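Local coordinates for protein probable arylamine n-acetyl transferase (Mycobacterium abscessus, PDB 4GUZ) that probably transfers the acetyl group of acetyl-coenzyme A to the amino group of arylamine substrates, at residues 34-39 against 126-131; 46-51 against 221-226; 169-174 against 189-194. All coordinates share one frame; numbering follows the deposited sequence.

Contact 1: residues 34-39 against 126-131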
loop_
_atom_site.group_PDB
_atom_site.type_symbol
_atom_site.label_atom_id
_atom_site.label_comp_id
_atom_site.label_asym_id
_atom_site.label_seq_id
_atom_site.Cartn_x
_atom_site.Cartn_y
_atom_site.Cartn_z
ATOM N N THR A 34 11.532 8.089 14.193
ATOM C CA THR A 34 11.762 8.406 12.785
ATOM C C THR A 34 10.845 7.526 11.906
ATOM O O THR A 34 10.170 8.053 11.027
ATOM C CB THR A 34 13.239 8.250 12.433
ATOM O OG1 THR A 34 13.963 9.229 13.182
ATOM C CG2 THR A 34 13.525 8.463 10.925
ATOM N N LEU A 35 10.794 6.209 12.188
ATOM C CA LEU A 35 9.957 5.256 11.449
ATOM C C LEU A 35 8.493 5.669 11.502
ATOM O O LEU A 35 7.805 5.594 10.487
ATOM C CB LEU A 35 10.145 3.836 12.021
ATOM C CG LEU A 35 9.430 2.691 11.287
ATOM C CD1 LEU A 35 9.969 2.516 9.874
ATOM C CD2 LEU A 35 9.530 1.392 12.070
ATOM N N ARG A 36 8.015 6.114 12.682
ATOM C CA ARG A 36 6.639 6.572 12.852
ATOM C C ARG A 36 6.352 7.748 11.941
ATOM O O ARG A 36 5.322 7.758 11.267
ATOM C CB ARG A 36 6.335 6.941 14.329
ATOM C CG ARG A 36 6.005 5.709 15.164
ATOM C CD ARG A 36 5.913 5.989 16.654
ATOM N NE ARG A 36 5.886 4.721 17.388
ATOM C CZ ARG A 36 5.215 4.499 18.515
ATOM N NH1 ARG A 36 4.519 5.477 19.089
ATOM N NH2 ARG A 36 5.237 3.299 19.080
ATOM N N ARG A 37 7.264 8.727 11.903
ATOM C CA ARG A 37 7.074 9.915 11.060
ATOM C C ARG A 37 7.156 9.556 9.575
ATOM O O ARG A 37 6.419 10.137 8.781
ATOM C CB ARG A 37 8.079 11.020 11.411
ATOM C CG ARG A 37 7.862 11.583 12.829
ATOM C CD ARG A 37 8.440 12.981 13.063
ATOM N NE ARG A 37 9.823 13.162 12.600
ATOM C CZ ARG A 37 10.907 12.649 13.179
ATOM N NH1 ARG A 37 10.793 11.866 14.248
ATOM N NH2 ARG A 37 12.111 12.891 12.676
ATOM N N LEU A 38 8.009 8.571 9.217
ATOM C CA LEU A 38 8.191 8.107 7.828
ATOM C C LEU A 38 6.926 7.433 7.322
ATOM O O LEU A 38 6.425 7.786 6.263
ATOM C CB LEU A 38 9.369 7.135 7.698
ATOM C CG LEU A 38 10.784 7.698 7.757
ATOM C CD1 LEU A 38 11.784 6.579 7.767
ATOM C CD2 LEU A 38 11.077 8.600 6.568
ATOM N N GLN A 39 6.400 6.483 8.093
ATOM C CA GLN A 39 5.193 5.783 7.691
ATOM C C GLN A 39 3.980 6.736 7.609
ATOM O O GLN A 39 3.257 6.694 6.616
ATOM C CB GLN A 39 4.898 4.612 8.630
ATOM C CG GLN A 39 3.638 3.862 8.191
ATOM C CD GLN A 39 3.564 2.419 8.603
ATOM O OE1 GLN A 39 4.548 1.796 8.995
ATOM N NE2 GLN A 39 2.430 1.804 8.314
ATOM N N GLU A 126 12.535 -5.682 19.572
ATOM C CA GLU A 126 11.226 -5.724 18.891
ATOM C C GLU A 126 11.249 -5.762 17.336
ATOM O O GLU A 126 12.257 -5.490 16.683
ATOM C CB GLU A 126 10.412 -4.494 19.321
ATOM C CG GLU A 126 10.442 -4.209 20.823
ATOM C CD GLU A 126 9.438 -3.196 21.323
ATOM O OE1 GLU A 126 9.789 -1.997 21.403
ATOM O OE2 GLU A 126 8.315 -3.609 21.691
ATOM N N GLN A 127 10.075 -6.071 16.772
ATOM C CA GLN A 127 9.777 -6.084 15.344
ATOM C C GLN A 127 8.536 -5.222 15.081
ATOM O O GLN A 127 7.578 -5.257 15.855
ATOM C CB GLN A 127 9.602 -7.513 14.841
ATOM C CG GLN A 127 10.948 -8.239 14.733
ATOM C CD GLN A 127 10.845 -9.559 14.032
ATOM O OE1 GLN A 127 11.332 -9.714 12.922
ATOM N NE2 GLN A 127 10.226 -10.540 14.674
ATOM N N TRP A 128 8.586 -4.425 14.012
ATOM C CA TRP A 128 7.552 -3.475 13.626
ATOM C C TRP A 128 7.085 -3.710 12.209
ATOM O O TRP A 128 7.870 -3.600 11.266
ATOM C CB TRP A 128 8.095 -2.043 13.764
ATOM C CG TRP A 128 8.370 -1.684 15.192
ATOM C CD1 TRP A 128 9.524 -1.899 15.882
ATOM C CD2 TRP A 128 7.439 -1.118 16.126
ATOM N NE1 TRP A 128 9.382 -1.476 17.184
ATOM C CE2 TRP A 128 8.107 -1.012 17.370
ATOM C CE3 TRP A 128 6.104 -0.695 16.038
ATOM C CZ2 TRP A 128 7.495 -0.469 18.508
ATOM C CZ3 TRP A 128 5.498 -0.169 17.168
ATOM C CH2 TRP A 128 6.195 -0.052 18.385
ATOM N N LEU A 129 5.786 -3.977 12.054
ATOM C CA LEU A 129 5.201 -4.177 10.734
ATOM C C LEU A 129 4.944 -2.833 10.079
ATOM O O LEU A 129 4.232 -2.002 10.655
ATOM C CB LEU A 129 3.888 -4.979 10.853
ATOM C CG LEU A 129 3.114 -5.184 9.534
ATOM C CD1 LEU A 129 3.911 -6.008 8.565
ATOM C CD2 LEU A 129 1.716 -5.747 9.808
ATOM N N CYS A 130 5.506 -2.613 8.876
ATOM C CA CYS A 130 5.262 -1.375 8.140
ATOM C C CYS A 130 4.447 -1.712 6.892
ATOM O O CYS A 130 5.000 -2.012 5.822
ATOM C CB CYS A 130 6.563 -0.652 7.801
ATOM S SG CYS A 130 7.495 -0.094 9.254
ATOM N N ASP A 131 3.115 -1.674 7.040
ATOM C CA ASP A 131 2.178 -1.957 5.935
ATOM C C ASP A 131 1.861 -0.624 5.280
ATOM O O ASP A 131 0.845 0.010 5.576
ATOM C CB ASP A 131 0.942 -2.656 6.475
ATOM C CG ASP A 131 0.036 -3.243 5.404
ATOM O OD1 ASP A 131 0.375 -3.120 4.205
ATOM O OD2 ASP A 131 -1.004 -3.815 5.767
HETATM O O HOH W 1 1.948 -0.761 9.781
#

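Contact 2: residues 46-51 against 221-226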
loop_
_atom_site.group_PDB
_atom_site.type_symbol
_atom_site.label_atom_id
_atom_site.label_comp_id
_atom_site.label_asym_id
_atom_site.label_seq_id
_atom_site.Cartn_x
_atom_site.Cartn_y
_atom_site.Cartn_z
ATOM N N ILE A 46 1.868 9.687 -0.428
ATOM C CA ILE A 46 2.099 8.889 -1.650
ATOM C C ILE A 46 0.753 8.350 -2.087
ATOM O O ILE A 46 0.058 7.719 -1.297
ATOM C CB ILE A 46 3.156 7.767 -1.466
ATOM C CG1 ILE A 46 4.484 8.294 -0.823
ATOM C CG2 ILE A 46 3.398 7.024 -2.786
ATOM C CD1 ILE A 46 5.396 9.172 -1.723
ATOM N N LYS A 47 0.384 8.611 -3.349
ATOM C CA LYS A 47 -0.935 8.262 -3.855
ATOM C C LYS A 47 -1.044 6.784 -4.130
ATOM O O LYS A 47 -0.022 6.117 -4.331
ATOM C CB LYS A 47 -1.278 9.121 -5.075
ATOM C CG LYS A 47 -1.601 10.567 -4.709
ATOM C CD LYS A 47 -1.364 11.519 -5.871
ATOM C CE LYS A 47 -1.629 12.970 -5.528
ATOM N NZ LYS A 47 -0.732 13.494 -4.463
ATOM N N TRP A 48 -2.275 6.252 -4.094
ATOM C CA TRP A 48 -2.497 4.816 -4.279
ATOM C C TRP A 48 -3.458 4.578 -5.421
ATOM O O TRP A 48 -4.586 5.050 -5.388
ATOM C CB TRP A 48 -3.001 4.148 -2.988
ATOM C CG TRP A 48 -2.771 2.655 -2.956
ATOM C CD1 TRP A 48 -1.797 2.000 -2.267
ATOM C CD2 TRP A 48 -3.476 1.648 -3.713
ATOM N NE1 TRP A 48 -1.900 0.643 -2.472
ATOM C CE2 TRP A 48 -2.881 0.404 -3.406
ATOM C CE3 TRP A 48 -4.557 1.673 -4.617
ATOM C CZ2 TRP A 48 -3.342 -0.801 -3.950
ATOM C CZ3 TRP A 48 -4.985 0.482 -5.188
ATOM C CH2 TRP A 48 -4.396 -0.739 -4.838
ATOM N N GLU A 49 -3.005 3.843 -6.445
ATOM C CA GLU A 49 -3.801 3.515 -7.636
ATOM C C GLU A 49 -3.129 2.406 -8.443
ATOM O O GLU A 49 -1.939 2.154 -8.264
ATOM C CB GLU A 49 -4.021 4.766 -8.510
ATOM C CG GLU A 49 -2.722 5.464 -8.842
ATOM C CD GLU A 49 -2.455 5.768 -10.300
ATOM O OE1 GLU A 49 -2.615 4.861 -11.146
ATOM O OE2 GLU A 49 -2.030 6.909 -10.588
ATOM N N ASN A 50 -3.883 1.783 -9.356
ATOM C CA ASN A 50 -3.430 0.672 -10.208
ATOM C C ASN A 50 -3.644 0.976 -11.700
ATOM O O ASN A 50 -3.760 0.026 -12.488
ATOM C CB ASN A 50 -4.259 -0.585 -9.844
ATOM C CG ASN A 50 -5.715 -0.487 -10.300
ATOM O OD1 ASN A 50 -6.289 0.611 -10.443
ATOM N ND2 ASN A 50 -6.314 -1.622 -10.639
ATOM N N LEU A 51 -3.756 2.274 -12.089
ATOM C CA LEU A 51 -4.142 2.644 -13.449
ATOM C C LEU A 51 -3.157 2.180 -14.528
ATOM O O LEU A 51 -3.599 1.952 -15.648
ATOM C CB LEU A 51 -4.457 4.147 -13.603
ATOM C CG LEU A 51 -5.595 4.682 -12.688
ATOM C CD1 LEU A 51 -5.711 6.219 -12.746
ATOM C CD2 LEU A 51 -6.921 4.022 -12.994
ATOM N N PHE A 221 -8.815 0.842 -9.330
ATOM C CA PHE A 221 -8.904 0.795 -7.872
ATOM C C PHE A 221 -7.993 1.882 -7.370
ATOM O O PHE A 221 -6.793 1.846 -7.636
ATOM C CB PHE A 221 -8.551 -0.581 -7.292
ATOM C CG PHE A 221 -9.223 -0.865 -5.962
ATOM C CD1 PHE A 221 -10.574 -1.189 -5.900
ATOM C CD2 PHE A 221 -8.498 -0.837 -4.777
ATOM C CE1 PHE A 221 -11.193 -1.446 -4.668
ATOM C CE2 PHE A 221 -9.106 -1.151 -3.549
ATOM C CZ PHE A 221 -10.447 -1.451 -3.504
ATOM N N VAL A 222 -8.579 2.911 -6.764
ATOM C CA VAL A 222 -7.844 4.086 -6.290
ATOM C C VAL A 222 -8.197 4.302 -4.824
ATOM O O VAL A 222 -9.351 4.130 -4.435
ATOM C CB VAL A 222 -8.169 5.314 -7.190
ATOM C CG1 VAL A 222 -7.400 6.543 -6.747
ATOM C CG2 VAL A 222 -7.876 5.008 -8.665
ATOM N N GLN A 223 -7.191 4.600 -3.981
ATOM C CA GLN A 223 -7.473 4.707 -2.547
ATOM C C GLN A 223 -6.776 5.886 -1.913
ATOM O O GLN A 223 -5.731 6.317 -2.392
ATOM C CB GLN A 223 -7.046 3.410 -1.827
ATOM C CG GLN A 223 -7.664 2.103 -2.385
ATOM C CD GLN A 223 -7.261 0.941 -1.530
ATOM O OE1 GLN A 223 -7.662 0.844 -0.376
ATOM N NE2 GLN A 223 -6.408 0.050 -2.054
ATOM N N GLN A 224 -7.359 6.401 -0.813
ATOM C CA GLN A 224 -6.772 7.493 -0.036
ATOM C C GLN A 224 -7.250 7.362 1.394
ATOM O O GLN A 224 -8.427 7.109 1.611
ATOM C CB GLN A 224 -7.142 8.881 -0.638
ATOM C CG GLN A 224 -6.587 10.089 0.156
ATOM C CD GLN A 224 -7.238 11.365 -0.330
ATOM O OE1 GLN A 224 -6.862 11.947 -1.367
ATOM N NE2 GLN A 224 -8.286 11.785 0.363
ATOM N N ILE A 225 -6.338 7.506 2.378
ATOM C CA ILE A 225 -6.730 7.421 3.786
ATOM C C ILE A 225 -6.196 8.660 4.523
ATOM O O ILE A 225 -5.173 9.243 4.144
ATOM C CB ILE A 225 -6.309 6.066 4.445
ATOM C CG1 ILE A 225 -7.022 5.824 5.807
ATOM C CG2 ILE A 225 -4.785 5.904 4.511
ATOM C CD1 ILE A 225 -6.993 4.365 6.401
ATOM N N SER A 226 -6.965 9.091 5.522
ATOM C CA SER A 226 -6.694 10.217 6.396
ATOM C C SER A 226 -6.903 9.743 7.834
ATOM O O SER A 226 -7.518 8.688 8.025
ATOM C CB SER A 226 -7.655 11.368 6.064
ATOM O OG SER A 226 -7.518 11.821 4.725
HETATM O O HOH W 2 -4.045 8.288 -2.687
#

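Contact 3: residues 169-174 against 189-194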
loop_
_atom_site.group_PDB
_atom_site.type_symbol
_atom_site.label_atom_id
_atom_site.label_comp_id
_atom_site.label_asym_id
_atom_site.label_seq_id
_atom_site.Cartn_x
_atom_site.Cartn_y
_atom_site.Cartn_z
ATOM N N ASP A 169 2.930 -20.620 10.508
ATOM C CA ASP A 169 2.955 -19.795 11.715
ATOM C C ASP A 169 2.969 -18.382 11.208
ATOM O O ASP A 169 3.937 -17.964 10.577
ATOM C CB ASP A 169 4.177 -20.125 12.616
ATOM C CG ASP A 169 4.408 -19.148 13.753
ATOM O OD1 ASP A 169 3.436 -18.491 14.184
ATOM O OD2 ASP A 169 5.561 -19.022 14.199
ATOM N N GLY A 170 1.866 -17.674 11.395
ATOM C CA GLY A 170 1.772 -16.329 10.850
ATOM C C GLY A 170 0.835 -15.444 11.639
ATOM O O GLY A 170 0.390 -15.820 12.726
ATOM N N TRP A 171 0.525 -14.272 11.073
ATOM C CA TRP A 171 -0.370 -13.300 11.700
ATOM C C TRP A 171 -1.511 -12.928 10.784
ATOM O O TRP A 171 -1.313 -12.832 9.571
ATOM C CB TRP A 171 0.390 -11.995 12.048
ATOM C CG TRP A 171 1.334 -12.085 13.207
ATOM C CD1 TRP A 171 1.138 -11.587 14.467
ATOM C CD2 TRP A 171 2.614 -12.731 13.224
ATOM N NE1 TRP A 171 2.207 -11.912 15.276
ATOM C CE2 TRP A 171 3.122 -12.623 14.543
ATOM C CE3 TRP A 171 3.388 -13.392 12.252
ATOM C CZ2 TRP A 171 4.360 -13.155 14.913
ATOM C CZ3 TRP A 171 4.579 -13.984 12.632
ATOM C CH2 TRP A 171 5.074 -13.833 13.942
ATOM N N THR A 172 -2.652 -12.552 11.381
ATOM C CA THR A 172 -3.758 -11.976 10.641
ATOM C C THR A 172 -3.871 -10.547 11.087
ATOM O O THR A 172 -3.967 -10.296 12.290
ATOM C CB THR A 172 -5.095 -12.741 10.848
ATOM O OG1 THR A 172 -4.930 -14.108 10.512
ATOM C CG2 THR A 172 -6.285 -12.126 10.057
ATOM N N LEU A 173 -3.892 -9.612 10.131
ATOM C CA LEU A 173 -4.199 -8.226 10.437
ATOM C C LEU A 173 -5.650 -8.025 10.047
ATOM O O LEU A 173 -6.001 -8.314 8.899
ATOM C CB LEU A 173 -3.284 -7.218 9.731
ATOM C CG LEU A 173 -3.568 -5.759 10.071
ATOM C CD1 LEU A 173 -2.965 -5.390 11.442
ATOM C CD2 LEU A 173 -3.022 -4.821 8.995
ATOM N N SER A 174 -6.500 -7.588 10.999
ATOM C CA SER A 174 -7.937 -7.371 10.745
ATOM C C SER A 174 -8.302 -5.909 10.929
ATOM O O SER A 174 -7.634 -5.187 11.681
ATOM C CB SER A 174 -8.808 -8.216 11.680
ATOM O OG SER A 174 -8.566 -9.612 11.562
ATOM N N HIS A 189 -5.501 -9.225 5.712
ATOM C CA HIS A 189 -4.514 -10.133 5.144
ATOM C C HIS A 189 -3.906 -11.022 6.218
ATOM O O HIS A 189 -4.030 -10.742 7.417
ATOM C CB HIS A 189 -3.401 -9.330 4.419
ATOM C CG HIS A 189 -2.696 -8.280 5.236
ATOM N ND1 HIS A 189 -1.837 -8.618 6.262
ATOM C CD2 HIS A 189 -2.652 -6.935 5.050
ATOM C CE1 HIS A 189 -1.375 -7.476 6.735
ATOM N NE2 HIS A 189 -1.811 -6.433 6.009
ATOM N N THR A 190 -3.262 -12.099 5.779
ATOM C CA THR A 190 -2.458 -12.972 6.636
ATOM C C THR A 190 -1.034 -12.834 6.133
ATOM O O THR A 190 -0.839 -12.595 4.947
ATOM C CB THR A 190 -2.913 -14.443 6.650
ATOM O OG1 THR A 190 -2.731 -15.029 5.351
ATOM C CG2 THR A 190 -4.347 -14.629 7.164
ATOM N N PHE A 191 -0.047 -12.955 6.998
ATOM C CA PHE A 191 1.345 -12.887 6.542
ATOM C C PHE A 191 2.210 -13.806 7.383
ATOM O O PHE A 191 1.837 -14.178 8.481
ATOM C CB PHE A 191 1.910 -11.447 6.547
ATOM C CG PHE A 191 1.894 -10.733 7.888
ATOM C CD1 PHE A 191 0.791 -9.997 8.286
ATOM C CD2 PHE A 191 3.002 -10.770 8.729
ATOM C CE1 PHE A 191 0.763 -9.366 9.535
ATOM C CE2 PHE A 191 2.983 -10.140 9.967
ATOM C CZ PHE A 191 1.872 -9.419 10.356
ATOM N N VAL A 192 3.373 -14.153 6.840
ATOM C CA VAL A 192 4.436 -14.932 7.478
ATOM C C VAL A 192 5.699 -14.074 7.356
ATOM O O VAL A 192 5.783 -13.236 6.456
ATOM C CB VAL A 192 4.593 -16.344 6.865
ATOM C CG1 VAL A 192 3.335 -17.191 7.107
ATOM C CG2 VAL A 192 4.946 -16.278 5.389
ATOM N N LEU A 193 6.673 -14.282 8.243
ATOM C CA LEU A 193 7.873 -13.461 8.245
ATOM C C LEU A 193 8.963 -13.960 7.302
ATOM O O LEU A 193 10.054 -13.393 7.332
ATOM C CB LEU A 193 8.429 -13.354 9.657
ATOM C CG LEU A 193 7.459 -12.788 10.725
ATOM C CD1 LEU A 193 8.142 -12.744 12.079
ATOM C CD2 LEU A 193 6.924 -11.395 10.322
ATOM N N GLU A 194 8.690 -14.976 6.451
ATOM C CA GLU A 194 9.701 -15.438 5.490
ATOM C C GLU A 194 10.232 -14.247 4.679
ATOM O O GLU A 194 9.426 -13.546 4.043
ATOM C CB GLU A 194 9.117 -16.507 4.530
ATOM C CG GLU A 194 10.191 -17.246 3.725
ATOM C CD GLU A 194 11.221 -17.988 4.567
ATOM O OE1 GLU A 194 10.822 -18.694 5.523
ATOM O OE2 GLU A 194 12.432 -17.788 4.323
HETATM O O HOH W 3 6.134 -16.421 10.207
#

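Contact 1: residues 34-39 against 126-131
Helix 32-45 packs against strand 126-130 of the large antiparallel sheet, and Leu35, Arg36 and Gln39 meet Trp128, Cys130 and, just past the strand's end, Asp131. The short axes run nearly parallel, 10° apart and 10.7 Å at closest approach, and the gap is filled by side chains and one water. Leu35 holds CG anti to its backbone N (chi1 -175°), and both its methyls rest against SG of Cys130, with Leu35 CD1 at 3.6 Å; CD2 also reaches the CB of Trp128. One turn on, the extended Gln39 brings its amide to the strand's end. Its OE1 rests 3.4 Å from Cys130 CA, while NE2 donates to the carbonyl of Pro138 and to a water at 3.0 Å. That water in turn donates to Leu129 O (2.7 Å) and accepts a second N-H, from Asp131 N, so it ties the helix to the residue that follows the strand. At the other end, Arg36 NH2 comes within 3.6 Å of Trp128 CH2, the carbon lying at the edge of the guanidinium in its plane. The carboxylate of Asp131 is hydrogen-bonded to His116, consistent with the Cys-His-Asp triad of arylamine N-acetyltransferases, on a helix-against-sheet framework.

Contact 2: residues 46-51 against 221-226
Trp48 and Gln223 run alongside one another in the same direction, where the short segment 46-51 meets the edge of strand 221-226. Trp48 has CG anti to its backbone N (chi1 -159°), and its indole receives Gln223 NE2 over one face, 3.3 Å above the plane and displaced toward the rim. The amide stands 72° from the ring plane; NE2 also has a weak hydrogen bond to Phe134 O, and Trp48 NE1 donates to Gly133 O. At the indole's edge, Trp48 CZ3 lies 3.3 Å from Phe221 O and 3.8 Å from CD2 of the Phe221 ring, which it meets edge-on. Asn50 has CG between its backbone N and carbonyl carbon (chi1 71°); its OD1 accepts from Phe221 N at 2.8 Å, the donor standing above the carbonyl plane. Its ND2 serves Phe216 O and Arg219 O, so the amide is gripped at both ends. Glu49 sets CB against Val222 CG2 (3.9 Å); its carboxylate turns off the contact, OE1 accepting from Leu51 N and OE2 forming a salt bridge with Arg75. Gln223 N donates to Trp48 O at 3.0 Å, and a water links Trp48 N to Gln223 O. The join thus combines backbone bonding, the Asn50 amide and a bridging water, with buried Trp48 NE1 also satisfied.

Contact 3: residues 169-174 against 189-194
Trp171 and Phe191 face each other as a hydrogen-bonded pair of the antiparallel hairpin formed by strands 170-176 and 185-196. Trp171 N donates to Phe191 O and Phe191 N to Trp171 O, each at 2.9 Å. Phe191 has CG between its backbone N and carbonyl carbon (chi1 59°), and its ring receives Trp171 CB over one face as a CH-pi contact, 3.8 Å from CB to the centroid. The indole's five-membered ring is near parallel to the phenyl, at 11°, but displaced, with little overlap. Beyond them, Leu193 CG reaches Trp171 CZ3 at 3.7 Å.

Two residues along, Leu173 N donates to His189 O at 2.9 Å, whereas the return bond from His189 N to Leu173 O is weak. Their side chains run together on the same face as Trp171 and Phe191: Leu173 CB meets His189 CE1 at 3.6 Å, and Leu173 CD2 meets His189 NE2 at the same distance. On the other face, Thr172 OG1 touches Thr190 CG2 at 3.4 Å.

Farther out, Trp171 NE1 donates to Val145 O, Phe191 packs on Leu159 and Met118, and His189 NE2 is hydrogen-bonded to Asp131 OD2. Leu173 thus packs along His189, a second-shell residue whose bond to Asp131 would be expected to help orient that carboxylate.

Overall arrangement
From the N terminus, helix 32-45 supplies the first half of contact 1 and leads directly into segment 46-51, the first half of contact 2. Contact 1 closes when the chain returns as strand 126-130, setting the helical region against the eight-stranded sheet. The chain then forms the hairpin of contact 3, a short closure within that same sheet. Contact 2 closes last, at strand 221-226, joining the segment after the helix to the five-stranded sheet. Contacts 1 and 2 therefore cross, contact 3 follows contact 1 in series, and contact 3 nests inside contact 2. Contacts 1 and 3 touch through Asp131 with His189, and by packing of Leu129 on Phe191; contact 2 touches neither.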